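Side-chain contacts in DNA-binding protein reb1 (Schizosaccharomyces pombe, PDB 5EYB), which binds specific DNA sites in ribosomal RNA gene regions and upstream of many other genes, and has a role in terminating transcription by RNA polymerase I: residues F67-R70 and T71-H75; V57-L60 and V61-P65. One frame throughout, in Å; residues are numbered along the deposited sequence. Where two conformers were deposited one is given.

Contact 1: residues F67-R70 and T71-H75. With nucleotides of chain B; nucleotides of chain C.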
loop_
_atom_site.group_PDB
_atom_site.type_symbol
_atom_site.label_atom_id
_atom_site.label_comp_id
_atom_site.label_asym_id
_atom_site.label_seq_id
_atom_site.Cartn_x
_atom_site.Cartn_y
_atom_site.Cartn_z
ATOM N N PHE A 67 14.778 4.245 7.714
ATOM C CA PHE A 67 14.559 3.547 6.454
ATOM C C PHE A 67 15.326 2.233 6.369
ATOM O O PHE A 67 16.336 2.044 7.050
ATOM C CB PHE A 67 14.941 4.460 5.288
ATOM C CG PHE A 67 14.233 5.781 5.306
ATOM C CD1 PHE A 67 12.908 5.879 4.912
ATOM C CD2 PHE A 67 14.886 6.922 5.734
ATOM C CE1 PHE A 67 12.251 7.092 4.938
ATOM C CE2 PHE A 67 14.236 8.138 5.762
ATOM C CZ PHE A 67 12.918 8.223 5.364
ATOM N N THR A 68 14.832 1.326 5.532
ATOM C CA THR A 68 15.475 0.032 5.314
ATOM C C THR A 68 16.635 0.186 4.335
ATOM O O THR A 68 16.749 1.197 3.647
ATOM C CB THR A 68 14.475 -1.010 4.770
ATOM O OG1 THR A 68 13.195 -0.802 5.377
ATOM C CG2 THR A 68 14.945 -2.435 5.064
ATOM N N ARG A 69 17.504 -0.814 4.286
ATOM C CA ARG A 69 18.571 -0.840 3.300
ATOM C C ARG A 69 17.993 -0.868 1.882
ATOM O O ARG A 69 18.515 -0.210 0.983
ATOM C CB ARG A 69 19.475 -2.049 3.530
ATOM C CG ARG A 69 20.606 -2.183 2.531
ATOM C CD ARG A 69 21.334 -3.502 2.710
ATOM N NE ARG A 69 22.413 -3.663 1.740
ATOM C CZ ARG A 69 23.665 -3.270 1.947
ATOM N NH1 ARG A 69 23.998 -2.695 3.095
ATOM N NH2 ARG A 69 24.583 -3.454 1.010
ATOM N N ARG A 70 16.911 -1.623 1.697
ATOM C CA ARG A 70 16.273 -1.760 0.389
ATOM C C ARG A 70 15.804 -0.410 -0.148
ATOM O O ARG A 70 16.005 -0.100 -1.323
ATOM C CB ARG A 70 15.097 -2.745 0.466
ATOM C CG ARG A 70 14.200 -2.814 -0.781
ATOM C CD ARG A 70 14.966 -3.183 -2.056
ATOM N NE ARG A 70 14.074 -3.414 -3.196
ATOM C CZ ARG A 70 14.482 -3.523 -4.460
ATOM N NH1 ARG A 70 15.769 -3.414 -4.752
ATOM N NH2 ARG A 70 13.606 -3.734 -5.432
ATOM N N THR A 71 15.183 0.391 0.709
ATOM C CA THR A 71 14.655 1.674 0.265
ATOM C C THR A 71 15.752 2.734 0.155
ATOM O O THR A 71 15.643 3.653 -0.654
ATOM C CB THR A 71 13.548 2.185 1.199
ATOM O OG1 THR A 71 12.987 3.389 0.665
ATOM C CG2 THR A 71 14.114 2.489 2.540
ATOM N N ILE A 72 16.808 2.609 0.958
ATOM C CA ILE A 72 17.936 3.527 0.853
ATOM C C ILE A 72 18.640 3.308 -0.480
ATOM O O ILE A 72 19.019 4.260 -1.160
ATOM C CB ILE A 72 18.940 3.355 2.013
ATOM C CG1 ILE A 72 18.352 3.908 3.311
ATOM C CG2 ILE A 72 20.240 4.077 1.709
ATOM C CD1 ILE A 72 19.250 3.727 4.510
ATOM N N LEU A 73 18.794 2.044 -0.856
ATOM C CA LEU A 73 19.414 1.697 -2.127
ATOM C C LEU A 73 18.570 2.176 -3.301
ATOM O O LEU A 73 19.103 2.630 -4.311
ATOM C CB LEU A 73 19.634 0.188 -2.229
ATOM C CG LEU A 73 20.750 -0.392 -1.365
ATOM C CD1 LEU A 73 20.922 -1.872 -1.662
ATOM C CD2 LEU A 73 22.051 0.361 -1.590
ATOM N N ARG A 74 17.251 2.069 -3.163
ATOM C CA ARG A 74 16.338 2.517 -4.208
ATOM C C ARG A 74 16.502 4.010 -4.468
ATOM O O ARG A 74 16.556 4.443 -5.616
ATOM C CB ARG A 74 14.889 2.209 -3.833
ATOM C CG ARG A 74 14.474 0.763 -4.044
ATOM C CD ARG A 74 13.030 0.557 -3.614
ATOM N NE ARG A 74 12.605 -0.834 -3.731
ATOM C CZ ARG A 74 11.380 -1.261 -3.445
ATOM N NH1 ARG A 74 10.461 -0.403 -3.026
ATOM N NH2 ARG A 74 11.070 -2.543 -3.578
ATOM N N HIS A 75 16.583 4.790 -3.410
ATOM C CA HIS A 75 16.894 6.197 -3.519
ATOM C C HIS A 75 18.283 6.467 -4.019
ATOM O O HIS A 75 18.495 7.408 -4.724
ATOM C CB HIS A 75 16.654 6.912 -2.205
ATOM C CG HIS A 75 15.217 7.018 -1.846
ATOM N ND1 HIS A 75 14.621 8.203 -1.507
ATOM C CD2 HIS A 75 14.251 6.083 -1.791
ATOM C CE1 HIS A 75 13.347 7.996 -1.257
ATOM N NE2 HIS A 75 13.098 6.716 -1.417
ATOM P P DT B 18 11.035 1.713 5.381
ATOM O OP1 DT B 18 11.425 2.350 6.657
ATOM O OP2 DT B 18 12.059 1.431 4.369
ATOM O "O5'" DT B 18 10.304 0.329 5.673
ATOM C "C5'" DT B 18 8.947 0.328 6.064
ATOM C "C4'" DT B 18 8.458 -1.087 6.281
ATOM O "O4'" DT B 18 7.815 -1.578 5.076
ATOM C "C3'" DT B 18 9.552 -2.099 6.623
ATOM O "O3'" DT B 18 9.125 -2.894 7.703
ATOM C "C2'" DT B 18 9.681 -2.919 5.341
ATOM C "C1'" DT B 18 8.258 -2.886 4.824
ATOM N N1 DT B 18 8.148 -3.149 3.365
ATOM C C2 DT B 18 7.159 -3.990 2.907
ATOM O O2 DT B 18 6.352 -4.540 3.639
ATOM N N3 DT B 18 7.146 -4.166 1.549
ATOM C C4 DT B 18 8.005 -3.598 0.624
ATOM O O4 DT B 18 7.914 -3.817 -0.580
ATOM C C5 DT B 18 9.017 -2.729 1.173
ATOM C C7 DT B 18 10.005 -2.057 0.267
ATOM C C6 DT B 18 9.040 -2.549 2.501
ATOM P P DG C 6 22.198 -5.859 -1.165
ATOM O OP1 DG C 6 23.204 -4.932 -1.725
ATOM O OP2 DG C 6 21.246 -5.363 -0.147
ATOM O "O5'" DG C 6 21.362 -6.499 -2.364
ATOM C "C5'" DG C 6 22.000 -7.406 -3.256
ATOM C "C4'" DG C 6 21.025 -8.455 -3.764
ATOM O "O4'" DG C 6 20.668 -9.360 -2.686
ATOM C "C3'" DG C 6 19.705 -7.910 -4.320
ATOM O "O3'" DG C 6 19.406 -8.548 -5.553
ATOM C "C2'" DG C 6 18.684 -8.273 -3.243
ATOM C "C1'" DG C 6 19.275 -9.559 -2.694
ATOM N N9 DG C 6 18.844 -9.871 -1.335
ATOM C C8 DG C 6 19.188 -9.209 -0.182
ATOM N N7 DG C 6 18.650 -9.720 0.891
ATOM C C5 DG C 6 17.900 -10.790 0.417
ATOM C C6 DG C 6 17.095 -11.720 1.115
ATOM O O6 DG C 6 16.878 -11.786 2.332
ATOM N N1 DG C 6 16.511 -12.645 0.254
ATOM C C2 DG C 6 16.683 -12.667 -1.110
ATOM N N2 DG C 6 16.037 -13.636 -1.775
ATOM N N3 DG C 6 17.434 -11.802 -1.777
ATOM C C4 DG C 6 18.011 -10.895 -0.951
ATOM P P DA B 17 9.817 5.094 -0.356
ATOM O OP1 DA B 17 10.548 6.242 0.221
ATOM O OP2 DA B 17 10.441 4.268 -1.414
ATOM O "O5'" DA B 17 9.398 4.131 0.839
ATOM C "C5'" DA B 17 8.746 4.670 1.967
ATOM C "C4'" DA B 17 8.528 3.601 3.012
ATOM O "O4'" DA B 17 7.492 2.694 2.567
ATOM C "C3'" DA B 17 9.753 2.743 3.327
ATOM O "O3'" DA B 17 9.872 2.607 4.733
ATOM C "C2'" DA B 17 9.449 1.408 2.639
ATOM C "C1'" DA B 17 7.930 1.361 2.690
ATOM N N9 DA B 17 7.325 0.590 1.606
ATOM C C8 DA B 17 7.635 0.650 0.273
ATOM N N7 DA B 17 6.909 -0.149 -0.476
ATOM C C5 DA B 17 6.058 -0.768 0.426
ATOM C C6 DA B 17 5.039 -1.733 0.269
ATOM N N6 DA B 17 4.694 -2.258 -0.910
ATOM N N1 DA B 17 4.383 -2.133 1.376
ATOM C C2 DA B 17 4.728 -1.604 2.557
ATOM N N3 DA B 17 5.665 -0.696 2.829
ATOM C C4 DA B 17 6.299 -0.317 1.712
#

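Contact 2: residues V57-L60 and V61-P65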
loop_
_atom_site.group_PDB
_atom_site.type_symbol
_atom_site.label_atom_id
_atom_site.label_comp_id
_atom_site.label_asym_id
_atom_site.label_seq_id
_atom_site.Cartn_x
_atom_site.Cartn_y
_atom_site.Cartn_z
ATOM N N VAL A 57 27.197 2.189 2.083
ATOM C CA VAL A 57 25.785 1.878 2.259
ATOM C C VAL A 57 25.512 1.435 3.692
ATOM O O VAL A 57 24.534 1.863 4.307
ATOM C CB VAL A 57 25.321 0.783 1.280
ATOM C CG1 VAL A 57 23.889 0.356 1.588
ATOM C CG2 VAL A 57 25.432 1.277 -0.153
ATOM N N LYS A 58 26.388 0.583 4.219
ATOM C CA LYS A 58 26.303 0.141 5.604
ATOM C C LYS A 58 26.233 1.330 6.558
ATOM O O LYS A 58 25.501 1.300 7.549
ATOM C CB LYS A 58 27.495 -0.750 5.956
ATOM C CG LYS A 58 27.129 -2.201 6.223
ATOM C CD LYS A 58 28.357 -3.040 6.545
ATOM C CE LYS A 58 29.262 -3.184 5.333
ATOM N NZ LYS A 58 30.524 -3.899 5.667
ATOM N N LEU A 59 26.996 2.375 6.247
ATOM C CA LEU A 59 26.979 3.609 7.025
ATOM C C LEU A 59 25.624 4.299 6.914
ATOM O O LEU A 59 25.049 4.721 7.919
ATOM C CB LEU A 59 28.098 4.549 6.563
ATOM C CG LEU A 59 28.184 5.951 7.171
ATOM C CD1 LEU A 59 29.634 6.335 7.357
ATOM C CD2 LEU A 59 27.486 6.982 6.292
ATOM N N LEU A 60 25.129 4.412 5.684
ATOM C CA LEU A 60 23.835 5.036 5.415
ATOM C C LEU A 60 22.714 4.360 6.192
ATOM O O LEU A 60 21.866 5.030 6.783
ATOM C CB LEU A 60 23.526 4.994 3.918
ATOM C CG LEU A 60 24.473 5.780 3.015
ATOM C CD1 LEU A 60 24.055 5.635 1.565
ATOM C CD2 LEU A 60 24.508 7.242 3.426
ATOM N N VAL A 61 22.717 3.030 6.182
ATOM C CA VAL A 61 21.714 2.251 6.893
ATOM C C VAL A 61 21.721 2.604 8.373
ATOM O O VAL A 61 20.668 2.758 8.992
ATOM C CB VAL A 61 21.946 0.738 6.724
ATOM C CG1 VAL A 61 20.942 -0.050 7.550
ATOM C CG2 VAL A 61 21.852 0.348 5.258
ATOM N N GLN A 62 22.918 2.749 8.929
ATOM C CA GLN A 62 23.069 3.115 10.331
ATOM C C GLN A 62 22.733 4.586 10.553
ATOM O O GLN A 62 22.139 4.951 11.569
ATOM C CB GLN A 62 24.491 2.822 10.807
ATOM C CG GLN A 62 24.778 3.307 12.213
ATOM C CD GLN A 62 26.249 3.252 12.554
ATOM O OE1 GLN A 62 26.824 4.233 13.023
ATOM N NE2 GLN A 62 26.869 2.101 12.322
ATOM N N GLU A 63 23.111 5.425 9.593
ATOM C CA GLU A 63 22.919 6.866 9.717
ATOM C C GLU A 63 21.488 7.297 9.400
ATOM O O GLU A 63 21.068 8.388 9.776
ATOM C CB GLU A 63 23.897 7.610 8.807
ATOM C CG GLU A 63 25.348 7.540 9.259
ATOM C CD GLU A 63 25.623 8.403 10.473
ATOM O OE1 GLU A 63 25.380 7.936 11.608
ATOM O OE2 GLU A 63 26.085 9.548 10.290
ATOM N N MET A 64 20.742 6.441 8.713
ATOM C CA MET A 64 19.352 6.746 8.393
ATOM C C MET A 64 18.413 5.638 8.864
ATOM O O MET A 64 17.804 4.949 8.047
ATOM C CB MET A 64 19.192 6.975 6.889
ATOM C CG MET A 64 19.870 8.241 6.389
ATOM S SD MET A 64 19.655 8.520 4.621
ATOM C CE MET A 64 20.907 7.439 3.952
ATOM N N PRO A 65 18.273 5.484 10.193
ATOM C CA PRO A 65 17.546 4.367 10.810
ATOM C C PRO A 65 16.066 4.347 10.453
ATOM O O PRO A 65 15.405 3.325 10.629
ATOM C CB PRO A 65 17.728 4.611 12.315
ATOM C CG PRO A 65 18.836 5.609 12.428
ATOM C CD PRO A 65 18.738 6.448 11.202
#

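Contact 1: residues F67-R70 and T71-H75
Thr71 turns its CG2 methyl back toward the start of its own helix, where it meets Phe67 CB at 3.5 Å and packs against the carbonyl of Thr68. CG2 takes the place between backbone N and carbonyl carbon, which leaves OG1 anti to the N (chi1 -175°) and facing the DNA, in a weak hydrogen bond to OP2 of DA17 of chain B. Thr68 sits at the N-cap position, but its hydroxyl serves the DNA: OG1 gives a hydrogen bond to OP2 of DT18 of chain B at 2.7 Å, and its backbone N donates to the same oxygen at 3.0 Å. Two bonds thus grip one phosphate oxygen at the helix N-terminus, whose dipole would be expected to favour the negative charge. One turn beyond Thr71, His75 NE2 donates to OP1 of DA17 at 3.1 Å, the phosphate lying at the ring edge. Arg69 reaches the other strand. Its chain is extended as far as NE from a CG anti to the backbone N (chi1 179°), and Arg69 NE donates to OP2 of DG6 of chain C at 2.8 Å. Arg69 NH2 adds a weak bond to OP1 of the same phosphate. Arg74 extends toward the bases, NH1 lying 3.7 Å from the C7 methyl of DT18. Behind this first shell, Trp14 meets the rings of both Phe67 and His75, Trp19 meets His75, and Arg69 rests on Val57 and Val61 of helix 51-63. Phe67 and Thr68 stand just ahead of helix 69-79, which carries the other groups. Phosphates of both strands held beside a helix that offers an arginine to the major-groove side of the bases are consistent with a helix-turn-helix recognition helix, here in a Myb-associated domain.

Contact 2: residues V57-L60 and V61-P65
Glu63 meets Leu59 not with its flat carboxylate but with the methylene beneath it, CG resting 3.7 Å from Leu59 CD2. The bend at chi2 (-73°) then leads the carboxylate away from Leu59, and the two side chains cross at an oblique angle one helical turn apart. Both also touch Tyr21 of helix 16-32. On the buried side, Leu60 and Met64 run side by side and point the same way. A bend at the last Met64 torsion (chi3 -81°) brings the CE methyl back over Leu60, where it lies 3.6 Å from CB and at a like distance from CD2. This is the C-terminal end of helix 51-63 in a Myb-associated domain of the helix-turn-helix class, and Met64 is the first residue to leave helical backbone angles as the chain turns toward helix 69-79. The Met64 N still donates to Leu60 O, and Glu63 N to Leu59 O, so helical bonding runs right up to the turn. Val57 and Val61 form a looser pair, 4.2 Å from CG1 of the first to CG2 of the second. Val57 also packs on Leu49, while Leu60 adds Leu22 of helix 16-32 and Met64 reaches Ile72 of helix 69-79 and Trp14.

Contact 2 closes the chain's helix 51-63 just before contact 1 opens helix 69-79, so the two come in series and flank the short turn that joins the helices. Their centres are 9 Å apart, inside one Myb-associated domain. They touch directly: Val57 CG1 lies 3.4 Å from Arg69 NH1 and 3.7 Å from Leu73 CD2, and Ile72 CD1 packs beside Leu60 and Val61. Contact 1 meets the phosphates and the base edges of the DNA, whereas in contact 2 it is Lys58 that packs on a DNA phosphate. Helix 51-63 otherwise packs against helix 69-79 on one face and helix 16-32 on another, and so backs the helix presented to the DNA.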